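Local coordinates for erythrocyte membrane protein 1 (PDB 2XU0), which probably binds host cell surface receptors as a malaria adhesion protein, and is represented here by its N-terminal segment and first Duffy-binding-like domain, at residues 365-368 and 369-372; 150-153 and 154-158; 173-176 and 177-181; 199-202 and 203-206. The protein carries 10 engineered substitutions. All blocks are in the same frame, centred on the assembly; numbering follows the deposited sequence.

From the N terminus, the four contacts follow in series; each is a local closure between adjoining segments, and none nests in or crosses another. Contact 2 (150-158) starts helix 154-175 with a capping box, and contact 3 (173-181) turns the chain at the far end of the same helix, their centres about 33 Å apart. Contact 4 (199-206) terminates the following helix, 186-204, and comes back near contact 2, with nearest atoms about 5 Å apart. These three lie in the Duffy binding domain. Contact 1 (365-372) leads into the long helix 371-407 of the C-terminal subdomain, its centre about 65 Å from that of contact 2.

Contact 1: 365-368 and 369-372; sequences FVDL and DCPR
Asp367 reaches forward with its carboxylate to the backbone of Cys370, tightening the turn that leads into helix 371-407 of the Duffy-binding-like C-terminal subdomain. The bond runs from Cys370 N to Asp367 OD1 at 2.9 Å with an N-H...O angle of 155°; the donor meets the syn side of the carboxylate but sits 31° out of its plane. Placing CG between the backbone N and the carbonyl carbon (chi1 70°) turns the acid toward the chain ahead. The same oxygen also lies close to the cysteine side chain, with Asp367 OD1 to Cys370 SG at 3.2 Å.

Proline follows at the next position, its nitrogen having no hydrogen to give: Pro371 CD lies 3.2 Å from Asp367 O and 3.4 Å from Leu368 O. Farther out on the ring, Pro371 CG meets Val366 CG1 at 3.9 Å, the two side chains meeting at a slant on the surface. A second acid, Asp369, brings its OD2 to 4.5 Å from Asp367 OD2, with the carboxylate planes steeply turned against each other; this proximity would probably raise the cost of carrying both negative charges. Lys345 makes a long, weak ion pair with Asp369.

From outside, the Cys370-Cys347 disulfide ties this turn to the chain just after strand 345-346. Just ahead, Arg372 folds back at chi3, laying one guanidinium face over Asp369 O and bringing its NH1 to 3.5 Å from Asp369 OD1 in a salt bridge.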
loop_
_atom_site.group_PDB
_atom_site.type_symbol
_atom_site.label_atom_id
_atom_site.label_comp_id
_atom_site.label_asym_id
_atom_site.label_seq_id
_atom_site.Cartn_x
_atom_site.Cartn_y
_atom_site.Cartn_z
ATOM N N PHE A 365 -29.384 -1.519 -33.795
ATOM C CA PHE A 365 -29.504 -2.969 -33.794
ATOM C C PHE A 365 -28.798 -3.566 -32.597
ATOM O O PHE A 365 -27.574 -3.447 -32.445
ATOM C CB PHE A 365 -29.075 -3.632 -35.102
ATOM C CG PHE A 365 -29.394 -5.110 -35.125
ATOM C CD1 PHE A 365 -30.687 -5.556 -35.381
ATOM C CD2 PHE A 365 -28.410 -6.055 -34.859
ATOM C CE1 PHE A 365 -30.979 -6.920 -35.401
ATOM C CE2 PHE A 365 -28.707 -7.417 -34.874
ATOM C CZ PHE A 365 -29.988 -7.843 -35.149
ATOM N N VAL A 366 -29.590 -4.209 -31.740
ATOM C CA VAL A 366 -29.111 -4.871 -30.535
ATOM C C VAL A 366 -29.159 -6.365 -30.823
ATOM O O VAL A 366 -30.249 -6.924 -30.915
ATOM C CB VAL A 366 -29.955 -4.478 -29.277
ATOM C CG1 VAL A 366 -29.497 -5.228 -28.027
ATOM C CG2 VAL A 366 -29.941 -2.971 -29.037
ATOM N N ASP A 367 -27.987 -7.008 -30.981
ATOM C CA ASP A 367 -27.877 -8.454 -31.167
ATOM C C ASP A 367 -27.948 -9.111 -29.766
ATOM O O ASP A 367 -28.303 -8.447 -28.786
ATOM C CB ASP A 367 -26.573 -8.828 -31.927
ATOM C CG ASP A 367 -25.279 -8.628 -31.149
ATOM O OD1 ASP A 367 -25.285 -7.835 -30.186
ATOM O OD2 ASP A 367 -24.273 -9.307 -31.476
ATOM N N LEU A 368 -27.607 -10.389 -29.661
ATOM C CA LEU A 368 -27.699 -11.064 -28.372
ATOM C C LEU A 368 -26.387 -11.095 -27.602
ATOM O O LEU A 368 -26.415 -11.267 -26.384
ATOM C CB LEU A 368 -28.351 -12.453 -28.499
ATOM C CG LEU A 368 -29.718 -12.446 -29.217
ATOM C CD1 LEU A 368 -29.883 -13.652 -30.009
ATOM C CD2 LEU A 368 -30.890 -12.254 -28.261
ATOM N N ASP A 369 -25.248 -10.864 -28.291
ATOM C CA ASP A 369 -23.945 -10.815 -27.631
ATOM C C ASP A 369 -23.673 -9.448 -26.968
ATOM O O ASP A 369 -23.211 -9.409 -25.827
ATOM C CB ASP A 369 -22.814 -11.204 -28.598
ATOM C CG ASP A 369 -22.858 -12.642 -29.094
ATOM O OD1 ASP A 369 -23.685 -13.431 -28.573
ATOM O OD2 ASP A 369 -22.065 -12.982 -30.002
ATOM N N CYS A 370 -23.975 -8.333 -27.674
ATOM C CA CYS A 370 -23.727 -6.969 -27.184
ATOM C C CYS A 370 -24.390 -6.518 -25.881
ATOM O O CYS A 370 -23.711 -5.808 -25.137
ATOM C CB CYS A 370 -23.804 -5.929 -28.290
ATOM S SG CYS A 370 -22.586 -6.191 -29.603
ATOM N N PRO A 371 -25.601 -7.008 -25.476
ATOM C CA PRO A 371 -26.102 -6.675 -24.123
ATOM C C PRO A 371 -25.089 -7.016 -23.020
ATOM O O PRO A 371 -25.059 -6.298 -22.036
ATOM C CB PRO A 371 -27.389 -7.506 -24.003
ATOM C CG PRO A 371 -27.854 -7.665 -25.421
ATOM C CD PRO A 371 -26.575 -7.858 -26.198
ATOM N N ARG A 372 -24.222 -8.044 -23.206
ATOM C CA ARG A 372 -23.163 -8.412 -22.251
ATOM C C ARG A 372 -22.083 -7.301 -22.116
ATOM O O ARG A 372 -21.465 -7.181 -21.053
ATOM C CB ARG A 372 -22.476 -9.730 -22.635
ATOM C CG ARG A 372 -23.388 -10.949 -22.654
ATOM C CD ARG A 372 -22.612 -12.256 -22.555
ATOM N NE ARG A 372 -21.697 -12.484 -23.682
ATOM C CZ ARG A 372 -22.042 -13.048 -24.836
ATOM N NH1 ARG A 372 -23.296 -13.426 -25.053
ATOM N NH2 ARG A 372 -21.135 -13.230 -25.786
#

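Contact 2: 150-153 and 154-158; sequences NTNT and AHDLL. Engineered in segment 154-158: Ala154 (natural residue Thr).
The Asp156 carboxylate is gripped through one oxygen by two successive backbone N-H groups, from Asn152 and Thr153. Asn152 N approaches OD2 of Asp156 on the anti side, close to the carboxylate plane, at 3.0 Å and an N-H...O angle of 167°. Thr153 N reaches the same Asp156 OD2, also at 3.0 Å, but from above the plane, 41° out of it. The other flat group, the His155 ring, has Thr153 OG1 obliquely placed, 3.8 Å from its ND1.

The return bond completes a capping box: Asp156 N donates to Thr153 OG1 at 3.2 Å, with Thr153 at the N-cap. Its chi1 of 67° puts OG1 between the backbone N and the carbonyl carbon, facing the first helical turn. The threonine side chain thereby caps Asp156 N, an N-H of that first turn, and the negative acid at this end probably interacts favourably with the helix dipole. Thr153 O then accepts from Leu157 N at 3.1 Å, which begins the regular helical pattern.

Upstream, Asn152 is held by Lys149 O and Lys227, and Thr151 by Asn148. Beyond the cap, helix 154-175 beds against its neighbours: the engineered Ala154 and Leu157 touch Trp256 of helix 249-268, while Thr151 and Leu157 pack on Val224 of helix 216-231.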
loop_
_atom_site.group_PDB
_atom_site.type_symbol
_atom_site.label_atom_id
_atom_site.label_comp_id
_atom_site.label_asym_id
_atom_site.label_seq_id
_atom_site.Cartn_x
_atom_site.Cartn_y
_atom_site.Cartn_z
ATOM N N ASN A 150 2.616 -13.355 31.585
ATOM C CA ASN A 150 3.800 -13.883 30.898
ATOM C C ASN A 150 4.549 -12.872 30.016
ATOM O O ASN A 150 5.768 -12.993 29.879
ATOM C CB ASN A 150 3.433 -15.128 30.071
ATOM C CG ASN A 150 2.759 -16.250 30.844
ATOM O OD1 ASN A 150 3.124 -16.588 31.983
ATOM N ND2 ASN A 150 1.774 -16.877 30.213
ATOM N N THR A 151 3.834 -11.899 29.402
ATOM C CA THR A 151 4.432 -10.892 28.507
ATOM C C THR A 151 4.856 -9.658 29.318
ATOM O O THR A 151 4.025 -8.789 29.575
ATOM C CB THR A 151 3.480 -10.594 27.324
ATOM O OG1 THR A 151 2.846 -11.803 26.903
ATOM C CG2 THR A 151 4.194 -9.952 26.140
ATOM N N ASN A 152 6.147 -9.587 29.728
ATOM C CA ASN A 152 6.662 -8.518 30.593
ATOM C C ASN A 152 7.937 -7.817 30.130
ATOM O O ASN A 152 8.235 -6.728 30.632
ATOM C CB ASN A 152 6.912 -9.049 32.015
ATOM C CG ASN A 152 5.789 -9.865 32.580
ATOM O OD1 ASN A 152 4.793 -9.334 33.070
ATOM N ND2 ASN A 152 5.910 -11.177 32.477
ATOM N N THR A 153 8.733 -8.450 29.264
ATOM C CA THR A 153 10.006 -7.860 28.828
ATOM C C THR A 153 10.029 -7.556 27.333
ATOM O O THR A 153 9.177 -8.046 26.582
ATOM C CB THR A 153 11.178 -8.803 29.173
ATOM O OG1 THR A 153 11.069 -9.994 28.386
ATOM C CG2 THR A 153 11.272 -9.133 30.676
ATOM N N ALA A 154 11.067 -6.810 26.903
ATOM C CA ALA A 154 11.364 -6.473 25.510
ATOM C C ALA A 154 11.557 -7.743 24.683
ATOM O O ALA A 154 11.168 -7.771 23.512
ATOM C CB ALA A 154 12.610 -5.615 25.445
ATOM N N HIS A 155 12.117 -8.810 25.300
ATOM C CA HIS A 155 12.322 -10.103 24.642
ATOM C C HIS A 155 10.997 -10.805 24.449
ATOM O O HIS A 155 10.792 -11.420 23.406
ATOM C CB HIS A 155 13.282 -11.000 25.438
ATOM C CG HIS A 155 14.512 -10.291 25.893
ATOM N ND1 HIS A 155 14.703 -9.967 27.223
ATOM C CD2 HIS A 155 15.561 -9.832 25.174
ATOM C CE1 HIS A 155 15.867 -9.338 27.272
ATOM N NE2 HIS A 155 16.414 -9.224 26.059
ATOM N N ASP A 156 10.084 -10.712 25.445
ATOM C CA ASP A 156 8.755 -11.335 25.343
ATOM C C ASP A 156 7.956 -10.705 24.218
ATOM O O ASP A 156 7.284 -11.415 23.488
ATOM C CB ASP A 156 7.966 -11.243 26.667
ATOM C CG ASP A 156 8.604 -11.936 27.863
ATOM O OD1 ASP A 156 9.303 -12.954 27.662
ATOM O OD2 ASP A 156 8.398 -11.464 28.998
ATOM N N LEU A 157 8.040 -9.376 24.070
ATOM C CA LEU A 157 7.340 -8.635 23.018
ATOM C C LEU A 157 7.910 -8.985 21.643
ATOM O O LEU A 157 7.144 -9.314 20.738
ATOM C CB LEU A 157 7.444 -7.129 23.274
ATOM C CG LEU A 157 6.782 -6.224 22.221
ATOM C CD1 LEU A 157 5.280 -6.418 22.193
ATOM C CD2 LEU A 157 7.151 -4.783 22.457
ATOM N N LEU A 158 9.250 -8.985 21.507
ATOM C CA LEU A 158 9.894 -9.331 20.240
ATOM C C LEU A 158 9.412 -10.671 19.737
ATOM O O LEU A 158 9.056 -10.771 18.560
ATOM C CB LEU A 158 11.437 -9.291 20.331
ATOM C CG LEU A 158 12.160 -9.614 19.003
ATOM C CD1 LEU A 158 12.045 -8.490 18.008
ATOM C CD2 LEU A 158 13.573 -9.990 19.229
#

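Contact 3: 173-176 and 177-181; sequences VNDH and PDKNS
His176, on which the contact closes most completely, meets Pro177 over a ring face and Asp178 near a ring edge. Pro177 CD rides 3.3 Å above the imidazole plane, displaced toward the rim; its distance to the ring centroid is 3.5 Å and it lies 20° off the normal, a CH-pi contact. Near the ring plane, Asp178 N donates to His176 ND1 at 3.0 Å with an angle of 164°, so this nitrogen acts as acceptor. A chi1 of -161° swings the imidazole away from its own backbone N and alongside the Asp178 side chain, which points the same way. The other ring nitrogen, NE2, is hydrogen-bonded to Ser191, and Phe105 meets the ring as well, which should leave little freedom of rotation.

These bonds accompany a type I beta turn from His176 to Lys179, by which the chain leaves helix 154-175; a second type I turn, Asp178 to Ser181, overlaps it. The first is closed by Lys179 N donating to His176 O at 3.0 Å.

Lys179 then doubles back over the helix end. Its aliphatic chain passes along the His176 carbonyl, CE of Lys179 lying 3.3 Å from His176 O, and bends at chi3. The ammonium reaches Asp175 twice: Lys179 NZ makes a weak hydrogen bond to Asp175 O at 3.4 Å and a salt bridge to Asp175 OD1 at 3.6 Å. Tyr171 adds a weak hydrogen bond to OD2, the second oxygen of this same carboxylate.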
loop_
_atom_site.group_PDB
_atom_site.type_symbol
_atom_site.label_atom_id
_atom_site.label_comp_id
_atom_site.label_asym_id
_atom_site.label_seq_id
_atom_site.Cartn_x
_atom_site.Cartn_y
_atom_site.Cartn_z
ATOM N N VAL A 173 3.429 -13.571 0.707
ATOM C CA VAL A 173 4.169 -14.363 -0.290
ATOM C C VAL A 173 3.268 -15.389 -0.965
ATOM O O VAL A 173 3.356 -15.566 -2.181
ATOM C CB VAL A 173 5.421 -15.024 0.342
ATOM C CG1 VAL A 173 6.044 -16.062 -0.600
ATOM C CG2 VAL A 173 6.442 -13.972 0.745
ATOM N N ASN A 174 2.394 -16.057 -0.190
ATOM C CA ASN A 174 1.551 -17.110 -0.784
ATOM C C ASN A 174 0.281 -16.698 -1.503
ATOM O O ASN A 174 -0.372 -17.544 -2.112
ATOM C CB ASN A 174 1.376 -18.297 0.176
ATOM C CG ASN A 174 2.689 -19.011 0.399
ATOM O OD1 ASN A 174 3.267 -19.595 -0.529
ATOM N ND2 ASN A 174 3.245 -18.883 1.600
ATOM N N ASP A 175 -0.046 -15.394 -1.495
ATOM C CA ASP A 175 -1.240 -14.925 -2.180
ATOM C C ASP A 175 -0.968 -13.752 -3.100
ATOM O O ASP A 175 -1.880 -13.255 -3.766
ATOM C CB ASP A 175 -2.354 -14.631 -1.163
ATOM C CG ASP A 175 -3.742 -14.647 -1.770
ATOM O OD1 ASP A 175 -4.086 -15.646 -2.448
ATOM O OD2 ASP A 175 -4.457 -13.632 -1.640
ATOM N N HIS A 176 0.315 -13.341 -3.193
ATOM C CA HIS A 176 0.710 -12.199 -4.020
ATOM C C HIS A 176 0.416 -12.412 -5.496
ATOM O O HIS A 176 0.690 -13.484 -5.997
ATOM C CB HIS A 176 2.193 -11.840 -3.810
ATOM C CG HIS A 176 2.507 -10.454 -4.272
ATOM N ND1 HIS A 176 2.779 -10.185 -5.595
ATOM C CD2 HIS A 176 2.532 -9.296 -3.576
ATOM C CE1 HIS A 176 2.962 -8.880 -5.671
ATOM N NE2 HIS A 176 2.822 -8.302 -4.479
ATOM N N PRO A 177 -0.074 -11.399 -6.236
ATOM C CA PRO A 177 -0.319 -11.595 -7.677
ATOM C C PRO A 177 0.900 -12.021 -8.516
ATOM O O PRO A 177 0.732 -12.529 -9.626
ATOM C CB PRO A 177 -0.817 -10.217 -8.129
ATOM C CG PRO A 177 -1.387 -9.596 -6.888
ATOM C CD PRO A 177 -0.498 -10.048 -5.799
ATOM N N ASP A 178 2.125 -11.777 -8.022
ATOM C CA ASP A 178 3.361 -12.131 -8.733
ATOM C C ASP A 178 3.976 -13.444 -8.242
ATOM O O ASP A 178 5.114 -13.738 -8.598
ATOM C CB ASP A 178 4.378 -10.985 -8.606
ATOM C CG ASP A 178 3.928 -9.652 -9.176
ATOM O OD1 ASP A 178 2.994 -9.642 -10.016
ATOM O OD2 ASP A 178 4.536 -8.619 -8.815
ATOM N N LYS A 179 3.232 -14.237 -7.422
ATOM C CA LYS A 179 3.679 -15.529 -6.859
ATOM C C LYS A 179 4.209 -16.506 -7.923
ATOM O O LYS A 179 5.161 -17.237 -7.653
ATOM C CB LYS A 179 2.598 -16.189 -5.960
ATOM C CG LYS A 179 1.329 -16.648 -6.702
ATOM C CD LYS A 179 0.110 -16.784 -5.789
ATOM C CE LYS A 179 -1.144 -16.223 -6.438
ATOM N NZ LYS A 179 -2.301 -16.172 -5.493
ATOM N N ASN A 180 3.627 -16.471 -9.135
ATOM C CA ASN A 180 3.995 -17.356 -10.235
ATOM C C ASN A 180 4.719 -16.674 -11.394
ATOM O O ASN A 180 4.760 -17.209 -12.507
ATOM C CB ASN A 180 2.794 -18.236 -10.681
ATOM C CG ASN A 180 2.224 -19.095 -9.570
ATOM O OD1 ASN A 180 2.949 -19.754 -8.800
ATOM N ND2 ASN A 180 0.909 -19.066 -9.436
ATOM N N SER A 181 5.343 -15.513 -11.122
ATOM C CA SER A 181 6.150 -14.801 -12.116
ATOM C C SER A 181 7.460 -15.590 -12.317
ATOM O O SER A 181 7.922 -16.294 -11.409
ATOM C CB SER A 181 6.455 -13.379 -11.646
ATOM O OG SER A 181 7.493 -12.772 -12.402
#

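Contact 4: 199-202 and 203-206; sequences IGDI and VRGR
A Schellman motif joins Asp201 and Ile202 to Gly205 and Arg206, ending helix 186-204 in the buried part of the Duffy binding domain. Two bonds back into the last turn, Arg206 N to Asp201 O at 2.8 Å and Gly205 N to Ile202 O at 3.1 Å, define it together with the positive phi of Gly205 (76°), which takes the chain out of the helix and favours glycine. One turn earlier the helix is regular, Val203 N bonding Ile199 O at 2.8 Å.

The carbonyl of Gly200 carries two donors from one residue, Arg204: its backbone N, and NE, which makes a weak bond to Gly200 O at 2.9 Å. Bending at chi3 folds the arginine back along the helix, where Gly200 has no side chain to obstruct it. From there Arg204 NH2 makes a salt bridge with Asp201 OD1 at 2.8 Å, though the N-H is poorly aimed (117°); the carboxylate and guanidinium planes are 26° apart. Asp307 O is the stronger partner of that NH2.

Arg206, extended from CG to NE, brings its NH1 over one face of the Arg204 guanidinium. A water bridges Asp201 and Arg206, whose charged atoms OD1 and NH1 are not in contact, donating to Asp201 OD1 at 3.1 Å and accepting from Arg206 NH1 at 2.8 Å; Glu254 pairs with the Arg206 guanidinium, and Arg314 with the other oxygen of Asp201.

Around this end, Trp257 of helix 249-268 makes a cation-pi contact with Arg204 and touches Val203, Val161 of helix 154-175 also meets Val203, and Ile202 packs against Val217 and Leu221 of helix 216-231.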
loop_
_atom_site.group_PDB
_atom_site.type_symbol
_atom_site.label_atom_id
_atom_site.label_comp_id
_atom_site.label_asym_id
_atom_site.label_seq_id
_atom_site.Cartn_x
_atom_site.Cartn_y
_atom_site.Cartn_z
ATOM N N ILE A 199 3.205 -2.750 10.455
ATOM C CA ILE A 199 3.567 -3.420 11.717
ATOM C C ILE A 199 4.308 -2.472 12.618
ATOM O O ILE A 199 4.003 -2.383 13.814
ATOM C CB ILE A 199 4.312 -4.776 11.503
ATOM C CG1 ILE A 199 3.300 -5.851 10.970
ATOM C CG2 ILE A 199 4.944 -5.242 12.828
ATOM C CD1 ILE A 199 3.943 -7.114 10.190
ATOM N N GLY A 200 5.269 -1.762 12.053
ATOM C CA GLY A 200 6.013 -0.738 12.796
ATOM C C GLY A 200 5.089 0.327 13.358
ATOM O O GLY A 200 5.247 0.735 14.515
ATOM N N ASP A 201 4.079 0.756 12.551
ATOM C CA ASP A 201 3.113 1.738 13.073
ATOM C C ASP A 201 2.203 1.173 14.149
ATOM O O ASP A 201 1.861 1.896 15.077
ATOM C CB ASP A 201 2.351 2.483 11.955
ATOM C CG ASP A 201 3.230 3.508 11.255
ATOM O OD1 ASP A 201 4.325 3.824 11.790
ATOM O OD2 ASP A 201 2.884 3.914 10.129
ATOM N N ILE A 202 1.871 -0.141 14.073
ATOM C CA ILE A 202 1.038 -0.792 15.093
ATOM C C ILE A 202 1.849 -0.862 16.396
ATOM O O ILE A 202 1.376 -0.432 17.445
ATOM C CB ILE A 202 0.525 -2.204 14.629
ATOM C CG1 ILE A 202 -0.458 -2.099 13.430
ATOM C CG2 ILE A 202 -0.123 -2.942 15.802
ATOM C CD1 ILE A 202 -0.606 -3.402 12.589
ATOM N N VAL A 203 3.086 -1.369 16.297
ATOM C CA VAL A 203 4.008 -1.478 17.414
ATOM C C VAL A 203 4.196 -0.121 18.074
ATOM O O VAL A 203 4.133 -0.038 19.296
ATOM C CB VAL A 203 5.358 -2.117 16.977
ATOM C CG1 VAL A 203 6.439 -1.932 18.042
ATOM C CG2 VAL A 203 5.181 -3.599 16.650
ATOM N N ARG A 204 4.395 0.937 17.282
ATOM C CA ARG A 204 4.642 2.298 17.807
ATOM C C ARG A 204 3.402 3.054 18.273
ATOM O O ARG A 204 3.532 4.114 18.874
ATOM C CB ARG A 204 5.465 3.133 16.797
ATOM C CG ARG A 204 6.931 2.645 16.659
ATOM C CD ARG A 204 7.695 3.272 15.505
ATOM N NE ARG A 204 7.090 2.972 14.202
ATOM C CZ ARG A 204 7.626 3.276 13.021
ATOM N NH1 ARG A 204 8.816 3.867 12.953
ATOM N NH2 ARG A 204 6.981 2.994 11.905
ATOM N N GLY A 205 2.220 2.537 17.961
ATOM C CA GLY A 205 0.969 3.196 18.307
ATOM C C GLY A 205 0.629 4.382 17.420
ATOM O O GLY A 205 -0.150 5.247 17.823
ATOM N N ARG A 206 1.166 4.398 16.176
ATOM C CA ARG A 206 0.950 5.447 15.176
ATOM C C ARG A 206 -0.080 5.002 14.141
ATOM O O ARG A 206 -0.647 5.848 13.463
ATOM C CB ARG A 206 2.268 5.769 14.470
ATOM C CG ARG A 206 3.339 6.401 15.379
ATOM C CD ARG A 206 4.631 6.470 14.587
ATOM N NE ARG A 206 5.757 7.053 15.319
ATOM C CZ ARG A 206 6.939 7.291 14.762
ATOM N NH1 ARG A 206 7.142 7.023 13.479
ATOM N NH2 ARG A 206 7.914 7.829 15.470
HETATM O O HOH W 1 6.162 6.155 11.038
#